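Local atomic coordinates of CELL division control protein 6 (Pyrobaculum aerophilum, PDB entry 1FNN), a protein that binds adenine nucleotides, probably hydrolyses ATP as a member of the Cdc6/Cdc18 family of AAA+ proteins, and is probably involved in regulating DNA replication. Residues Pro192-Lys195 against Asp196-Phe199; Asp239-Leu242 against Ala243-Leu247; Leu50-Pro53 against Gly54-Lys57. All coordinates share one frame; numbering follows the deposited sequence.

Contact 1: Pro192-Lys195 against Asp196-Phe199; sequences PYTK and DQIF. With ADP (adenosine-5'-diphosphate), chain D.
Thr-194 and Gln-197 clasp each other in a capping box, the reciprocal pairing by which a helix start closes its own first turn. Among the hydrogen bonds, the backbone N of Gln-197 donates to OG1 of Thr-194 at 3.2 Å. In return the backbone N of Thr-194 donates to OE1 of Gln-197 at 3.0 Å, a nearly straight bond (166° at the hydrogen) that meets the oxygen from above the carbonyl plane. The torsions suit the exchange: OG1 of Thr-194 stands between the backbone N and the carbonyl carbon (chi1 62°), facing the helix, while the extended chain of Gln-197 brings its OE1 to the backbone N of Thr-194. Two backbone bonds, Ile-198 N to Thr-194 O at 2.8 Å and Phe-199 N to Lys-195 O, continue the helical pattern.

A water adds a second grip on the glutamine oxygen. It donates to OE1 of Gln-197 at 2.6 Å and also to the carbonyl O of Pro-192, tying the loop to the helix start.

Apolar contact falls to Tyr-193 and Ile-198, whose side chains cross at about a right angle; CB of the tyrosine meets CD1 of the isoleucine at 3.7 Å. OE1 of Gln-197 sits at the edge of the tyrosine ring, with ring and amide planes 82° apart. The far end of that ring serves the nucleotide: N6 of ADP donates to OH of Tyr-193 at 3.0 Å, so the phenol oxygen accepts from the exocyclic amine of adenine.

The segment leads from strand 187-189 into helix 195-209. Lys-195, Ile-198 and Phe-199 touch helix 217-227, and Tyr-193 and Ile-198 rest on Ala-240 of helix 240-256.

Contact 2: Asp239-Leu242 against Ala243-Leu247; sequences DARL and AIDIL. With ADP (adenosine-5'-diphosphate), chain D.
This is a helix-start contact: Asp-239 caps helix 240-256 in the AAA+ lid region, and the first turns bring Ala-240, Arg-241 and Ile-244 against ADP. OD1 of Asp-239 accepts from Leu-242 N at 3.0 Å, approached from above the carboxylate plane, and more weakly from Arg-241 N. Backbone bonds then carry the turns forward, among them Ala-243 N to Asp-239 O at 3.2 Å and Ile-244 N to Ala-240 O at 2.9 Å.

Two side-chain pairs lie one turn apart. Arg-241 and Asp-245 run side by side, and NH1 of the arginine reaches OD2 of the aspartate at 3.4 Å, a salt bridge with a weak, bent hydrogen bond (129°). The chain of Arg-241 is bent at chi3 (63°), which turns the guanidinium toward Asp-245, with OD2 at its edge; OD1 of Asp-245 has a stronger partner in Arg-249. Leu-242 and Ile-246 pack alongside, CG to CD1 4.0 Å. Toward the nucleotide, CB of Ala-240 and CD1 of Ile-244 each lie 3.5 Å from O4' of the ADP ribose.

Around this helix, Ala-243 and Ile-244 meet Leu-202 of helix 195-209, Ile-246 touches helix 217-227, and Leu-242 and Asp-245 lean on Val-274 of helix 264-274.

Contact 3: Leu50-Pro53 against Gly54-Lys57; sequences LGRP and GTGK. With ADP (adenosine-5'-diphosphate), chain D.
Lys-57 and Gly-51 meet across the P-loop (Walker A), the phosphate-binding loop that joins strand 46-50 to helix 57-68 in P-loop NTPases. The tight part is its interior. NZ of Lys-57 donates to O of Gly-51 at 2.9 Å, from above the carbonyl plane, and also to O2B of ADP at 3.1 Å. Bends at chi3 and chi4 (-62° and -66°) curl the lysine chain back under the loop, so that its ammonium group links the backbone with the beta-phosphate. Replacing Lys-57 by alanine is likely to leave O2B without its ammonium partner and the Gly-51 carbonyl without this donor, opening a gap beneath the loop.

Backbone amides add to the grip on the phosphates. Gly-54 N donates to O3B of ADP at 2.9 Å, Lys-57 N to O2B at 2.8 Å, and Gly-56 N to the bridging O3A; Thr-58 N is a further donor to ADP. Glycine suits the bends: a side chain on Gly-54 would jam against the preceding carbonyl, and one on Gly-56 would also strike the adenine N7. At Gly-51 a CB would collide with OG1 of Thr-55.

The looser, partly exposed side belongs to Arg-52 and Pro-53. The side chain of Arg-52 leaves the loop interior, although its CG touches CG2 of Thr-55 at 3.5 Å; its charged end pairs with Asp-239, and NH1 makes a weak hydrogen bond to the carbonyl of Arg-237. The ring of Pro-53 points away from the following segment and touches His-167.

Between these two sides runs a type II beta turn from Arg-52 to Thr-55. Its backbone hydrogen bond, Thr-55 N to Arg-52 O, is weak, but the threonine side chain reinforces it: OG1 donates to Arg-52 O at 2.7 Å, in the carbonyl plane.

Overall arrangement
Together the three contacts illustrate how an AAA+ module builds one nucleotide site from separate loops and helix starts: contact 3 holds the phosphates, contact 2 flanks the ribose, and contact 1 reaches the adenine. Their centres lie about 11 Å apart for contacts 1 and 2, and about 13 Å for the other two pairs. Contacts 2 and 3 join through the salt bridge of Arg-52 NH2 with Asp-239 OD2, 3.1 Å long, and a probable hydrogen bond from Ala-240 N to Gly-54 O at 2.9 Å. Tyr-193 OH is probably hydrogen-bonded to Thr-55 O at 3.1 Å, linking contacts 1 and 3, whereas contacts 1 and 2 meet by packing, Ile-198 CG2 against Ala-243 CB at 3.5 Å.

Contact 1: Pro192-Lys195 against Asp196-Phe199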
# COMPACT_ATOMS: atom_id res chain seq x y z
N PRO A 192 4.78 0.74 -7.15
CA PRO A 192 3.96 -0.30 -6.57
C PRO A 192 4.89 -1.42 -6.14
O PRO A 192 5.88 -1.66 -6.85
CB PRO A 192 3.03 -0.71 -7.71
CG PRO A 192 2.93 0.55 -8.53
CD PRO A 192 4.37 1.06 -8.56
N TYR A 193 4.66 -2.02 -4.97
CA TYR A 193 5.56 -3.11 -4.59
C TYR A 193 5.24 -4.36 -5.44
O TYR A 193 4.07 -4.67 -5.69
CB TYR A 193 5.38 -3.52 -3.14
CG TYR A 193 5.85 -2.47 -2.13
CD1 TYR A 193 4.97 -1.74 -1.36
CD2 TYR A 193 7.22 -2.25 -1.97
CE1 TYR A 193 5.40 -0.79 -0.43
CE2 TYR A 193 7.68 -1.31 -1.07
CZ TYR A 193 6.76 -0.59 -0.31
OH TYR A 193 7.28 0.34 0.58
N THR A 194 6.29 -5.12 -5.68
CA THR A 194 6.10 -6.37 -6.41
C THR A 194 5.70 -7.44 -5.39
O THR A 194 5.76 -7.26 -4.16
CB THR A 194 7.42 -6.80 -7.08
OG1 THR A 194 8.34 -7.03 -6.00
CG2 THR A 194 8.02 -5.77 -8.02
N LYS A 195 5.51 -8.64 -5.93
CA LYS A 195 5.11 -9.74 -5.07
C LYS A 195 6.19 -10.12 -4.10
O LYS A 195 5.89 -10.53 -2.96
CB LYS A 195 4.70 -10.95 -5.93
CG LYS A 195 3.40 -10.62 -6.65
CD LYS A 195 3.04 -11.72 -7.70
CE LYS A 195 1.63 -11.36 -8.18
NZ LYS A 195 0.98 -12.45 -8.95
N ASP A 196 7.43 -10.21 -4.58
CA ASP A 196 8.52 -10.57 -3.69
C ASP A 196 8.70 -9.45 -2.62
O ASP A 196 8.98 -9.80 -1.49
CB ASP A 196 9.81 -10.76 -4.49
CG ASP A 196 9.44 -11.69 -5.66
OD1 ASP A 196 9.06 -11.14 -6.73
OD2 ASP A 196 9.56 -12.91 -5.42
N GLN A 197 8.54 -8.20 -2.99
CA GLN A 197 8.75 -7.12 -1.99
C GLN A 197 7.65 -7.17 -0.96
O GLN A 197 7.89 -6.97 0.25
CB GLN A 197 8.75 -5.79 -2.76
CG GLN A 197 9.98 -5.69 -3.68
CD GLN A 197 9.91 -4.50 -4.58
OE1 GLN A 197 8.88 -3.87 -4.89
NE2 GLN A 197 11.10 -4.15 -5.06
N ILE A 198 6.39 -7.37 -1.42
CA ILE A 198 5.29 -7.59 -0.45
C ILE A 198 5.59 -8.71 0.51
O ILE A 198 5.45 -8.61 1.74
CB ILE A 198 3.93 -7.82 -1.14
CG1 ILE A 198 3.49 -6.55 -1.86
CG2 ILE A 198 2.90 -8.26 -0.12
CD1 ILE A 198 3.12 -5.40 -0.91
N PHE A 199 6.05 -9.86 0.00
CA PHE A 199 6.43 -10.96 0.85
C PHE A 199 7.46 -10.48 1.91
O PHE A 199 7.31 -10.93 3.06
CB PHE A 199 7.05 -12.10 0.03
CG PHE A 199 7.59 -13.21 0.86
CD1 PHE A 199 6.78 -14.24 1.29
CD2 PHE A 199 8.93 -13.24 1.23
CE1 PHE A 199 7.26 -15.27 2.05
CE2 PHE A 199 9.42 -14.28 2.00
CZ PHE A 199 8.59 -15.30 2.41
PB ADP D . 1.49 5.44 1.76
O1B ADP D . 1.56 6.82 2.39
O2B ADP D . 2.35 5.28 0.64
O3B ADP D . 0.08 5.38 1.37
PA ADP D . 2.24 3.88 4.01
O1A ADP D . 3.46 4.62 4.36
O2A ADP D . 1.14 4.17 4.94
O3A ADP D . 1.83 4.16 2.55
O5' ADP D . 2.47 2.26 4.10
C5' ADP D . 1.29 1.47 4.12
C4' ADP D . 1.53 0.38 5.18
O4' ADP D . 2.62 -0.41 4.77
C3' ADP D . 1.91 0.90 6.56
O3' ADP D . 1.43 -0.02 7.53
C2' ADP D . 3.39 0.94 6.43
O2' ADP D . 4.06 0.90 7.69
C1' ADP D . 3.65 -0.38 5.68
N9 ADP D . 4.83 -0.21 4.92
C8 ADP D . 4.92 0.42 3.71
N7 ADP D . 6.04 0.22 3.08
C5 ADP D . 6.74 -0.60 3.94
C6 ADP D . 8.02 -1.16 3.87
N6 ADP D . 8.82 -0.92 2.84
N1 ADP D . 8.44 -1.91 4.89
C2 ADP D . 7.64 -2.10 5.92
N3 ADP D . 6.41 -1.63 6.12
C4 ADP D . 6.02 -0.87 5.07
O HOH W 1 8.40 -2.00 -6.69

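Contact 2: Asp239-Leu242 against Ala243-Leu247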
# COMPACT_ATOMS: atom_id res chain seq x y z
N ASP A 239 -0.02 -2.51 -3.09
CA ASP A 239 -0.37 -1.79 -1.87
C ASP A 239 -0.02 -2.56 -0.61
O ASP A 239 -0.61 -3.60 -0.28
CB ASP A 239 -1.87 -1.49 -1.94
CG ASP A 239 -2.40 -0.66 -0.78
OD1 ASP A 239 -1.82 -0.73 0.33
OD2 ASP A 239 -3.39 0.05 -0.98
N ALA A 240 1.00 -2.10 0.15
CA ALA A 240 1.44 -2.81 1.34
C ALA A 240 0.44 -2.69 2.49
O ALA A 240 0.36 -3.57 3.35
CB ALA A 240 2.80 -2.29 1.80
N ARG A 241 -0.33 -1.63 2.50
CA ARG A 241 -1.35 -1.51 3.56
C ARG A 241 -2.30 -2.70 3.47
O ARG A 241 -2.79 -3.31 4.43
CB ARG A 241 -2.09 -0.18 3.41
CG ARG A 241 -3.01 0.08 4.60
CD ARG A 241 -4.04 1.14 4.36
NE ARG A 241 -4.99 0.83 3.32
CZ ARG A 241 -5.91 -0.11 3.21
NH1 ARG A 241 -6.16 -1.04 4.13
NH2 ARG A 241 -6.64 -0.12 2.10
N LEU A 242 -2.83 -2.86 2.24
CA LEU A 242 -3.78 -3.96 1.98
C LEU A 242 -3.17 -5.28 2.33
O LEU A 242 -3.87 -6.10 2.93
CB LEU A 242 -4.11 -3.91 0.47
CG LEU A 242 -5.06 -4.99 -0.05
CD1 LEU A 242 -6.40 -4.88 0.64
CD2 LEU A 242 -5.16 -4.84 -1.60
N ALA A 243 -1.92 -5.56 1.94
CA ALA A 243 -1.31 -6.83 2.24
C ALA A 243 -1.21 -7.06 3.74
O ALA A 243 -1.54 -8.14 4.24
CB ALA A 243 0.05 -7.01 1.57
N ILE A 244 -0.79 -6.01 4.47
CA ILE A 244 -0.70 -6.19 5.95
C ILE A 244 -2.06 -6.36 6.57
O ILE A 244 -2.31 -7.13 7.50
CB ILE A 244 0.07 -4.96 6.55
CG1 ILE A 244 1.51 -4.95 6.02
CG2 ILE A 244 -0.01 -5.04 8.08
CD1 ILE A 244 2.26 -3.62 6.14
N ASP A 245 -3.07 -5.65 6.08
CA ASP A 245 -4.44 -5.77 6.57
C ASP A 245 -4.94 -7.20 6.34
O ASP A 245 -5.49 -7.82 7.25
CB ASP A 245 -5.26 -4.73 5.81
CG ASP A 245 -6.72 -4.55 6.12
OD1 ASP A 245 -7.25 -5.04 7.12
OD2 ASP A 245 -7.46 -3.90 5.36
N ILE A 246 -4.60 -7.80 5.17
CA ILE A 246 -5.05 -9.18 4.94
C ILE A 246 -4.34 -10.14 5.87
O ILE A 246 -4.99 -11.08 6.35
CB ILE A 246 -4.85 -9.57 3.44
CG1 ILE A 246 -5.91 -8.81 2.61
CG2 ILE A 246 -4.96 -11.09 3.33
CD1 ILE A 246 -5.54 -8.82 1.09
N LEU A 247 -3.03 -10.01 6.08
CA LEU A 247 -2.31 -10.88 7.00
C LEU A 247 -2.93 -10.85 8.41
O LEU A 247 -3.23 -11.89 9.03
CB LEU A 247 -0.83 -10.50 7.08
CG LEU A 247 0.06 -11.23 8.08
CD1 LEU A 247 0.00 -12.76 7.91
CD2 LEU A 247 1.53 -10.83 7.95
PB ADP D . 1.49 5.44 1.76
O1B ADP D . 1.56 6.82 2.39
O2B ADP D . 2.35 5.28 0.64
O3B ADP D . 0.08 5.38 1.37
PA ADP D . 2.24 3.88 4.01
O1A ADP D . 3.46 4.62 4.36
O2A ADP D . 1.14 4.17 4.94
O3A ADP D . 1.83 4.16 2.55
O5' ADP D . 2.47 2.26 4.10
C5' ADP D . 1.29 1.47 4.12
C4' ADP D . 1.53 0.38 5.18
O4' ADP D . 2.62 -0.41 4.77
C3' ADP D . 1.91 0.90 6.56
O3' ADP D . 1.43 -0.02 7.53
C2' ADP D . 3.39 0.94 6.43
O2' ADP D . 4.06 0.90 7.69
C1' ADP D . 3.65 -0.38 5.68
N9 ADP D . 4.83 -0.21 4.92
C8 ADP D . 4.92 0.42 3.71
N7 ADP D . 6.04 0.22 3.08
C5 ADP D . 6.74 -0.60 3.94
C6 ADP D . 8.02 -1.16 3.87
N6 ADP D . 8.82 -0.92 2.84
N1 ADP D . 8.44 -1.91 4.89
C2 ADP D . 7.64 -2.10 5.92
N3 ADP D . 6.41 -1.63 6.12
C4 ADP D . 6.02 -0.87 5.07

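Contact 3: Leu50-Pro53 against Gly54-Lys57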
# COMPACT_ATOMS: atom_id res chain seq x y z
N LEU A 50 5.96 10.78 -4.69
CA LEU A 50 4.80 10.39 -5.54
C LEU A 50 4.73 8.88 -5.63
O LEU A 50 5.71 8.16 -5.82
CB LEU A 50 4.95 10.95 -6.97
CG LEU A 50 5.05 12.46 -7.12
CD1 LEU A 50 5.28 12.86 -8.59
CD2 LEU A 50 3.77 13.14 -6.61
N GLY A 51 3.49 8.38 -5.52
CA GLY A 51 3.29 6.93 -5.58
C GLY A 51 1.85 6.63 -5.21
O GLY A 51 1.25 7.44 -4.48
N ARG A 52 1.37 5.46 -5.66
CA ARG A 52 -0.03 5.14 -5.33
C ARG A 52 -0.16 4.85 -3.83
O ARG A 52 0.82 4.68 -3.10
CB ARG A 52 -0.49 3.91 -6.13
CG ARG A 52 0.28 2.63 -5.87
CD ARG A 52 -0.63 1.42 -5.66
NE ARG A 52 -1.78 1.73 -4.79
CZ ARG A 52 -2.81 0.92 -4.60
NH1 ARG A 52 -2.76 -0.25 -5.25
NH2 ARG A 52 -3.84 1.19 -3.83
N PRO A 53 -1.39 4.61 -3.38
CA PRO A 53 -1.65 4.29 -1.98
C PRO A 53 -0.93 3.02 -1.58
O PRO A 53 -0.79 2.03 -2.31
CB PRO A 53 -3.16 4.18 -1.87
CG PRO A 53 -3.67 4.99 -3.02
CD PRO A 53 -2.66 4.78 -4.13
N GLY A 54 -0.29 3.11 -0.40
CA GLY A 54 0.31 1.91 0.17
C GLY A 54 1.72 1.62 -0.30
O GLY A 54 2.19 0.51 -0.00
N THR A 55 2.34 2.59 -0.96
CA THR A 55 3.71 2.37 -1.44
C THR A 55 4.73 2.91 -0.42
O THR A 55 5.92 2.85 -0.71
CB THR A 55 3.94 3.04 -2.79
OG1 THR A 55 3.50 4.42 -2.84
CG2 THR A 55 3.11 2.29 -3.87
N GLY A 56 4.36 3.15 0.85
CA GLY A 56 5.36 3.52 1.87
C GLY A 56 5.78 4.99 1.89
O GLY A 56 6.83 5.34 2.48
N LYS A 57 5.02 5.90 1.32
CA LYS A 57 5.41 7.31 1.31
C LYS A 57 5.44 7.86 2.76
O LYS A 57 6.45 8.36 3.21
CB LYS A 57 4.51 8.12 0.40
CG LYS A 57 4.42 7.59 -1.07
CD LYS A 57 3.51 8.47 -1.91
CE LYS A 57 2.05 8.52 -1.42
NZ LYS A 57 1.44 7.16 -1.59
PB ADP D . 1.49 5.44 1.76
O1B ADP D . 1.56 6.82 2.39
O2B ADP D . 2.35 5.28 0.64
O3B ADP D . 0.08 5.38 1.37
PA ADP D . 2.24 3.88 4.01
O1A ADP D . 3.46 4.62 4.36
O2A ADP D . 1.14 4.17 4.94
O3A ADP D . 1.83 4.16 2.55
O5' ADP D . 2.47 2.26 4.10
C5' ADP D . 1.29 1.47 4.12
C4' ADP D . 1.53 0.38 5.18
O4' ADP D . 2.62 -0.41 4.77
C3' ADP D . 1.91 0.90 6.56
O3' ADP D . 1.43 -0.02 7.53
C2' ADP D . 3.39 0.94 6.43
O2' ADP D . 4.06 0.90 7.69
C1' ADP D . 3.65 -0.38 5.68
N9 ADP D . 4.83 -0.21 4.92
C8 ADP D . 4.92 0.42 3.71
N7 ADP D . 6.04 0.22 3.08
C5 ADP D . 6.74 -0.60 3.94
C6 ADP D . 8.02 -1.16 3.87
N6 ADP D . 8.82 -0.92 2.84
N1 ADP D . 8.44 -1.91 4.89
C2 ADP D . 7.64 -2.10 5.92
N3 ADP D . 6.41 -1.63 6.12
C4 ADP D . 6.02 -0.87 5.07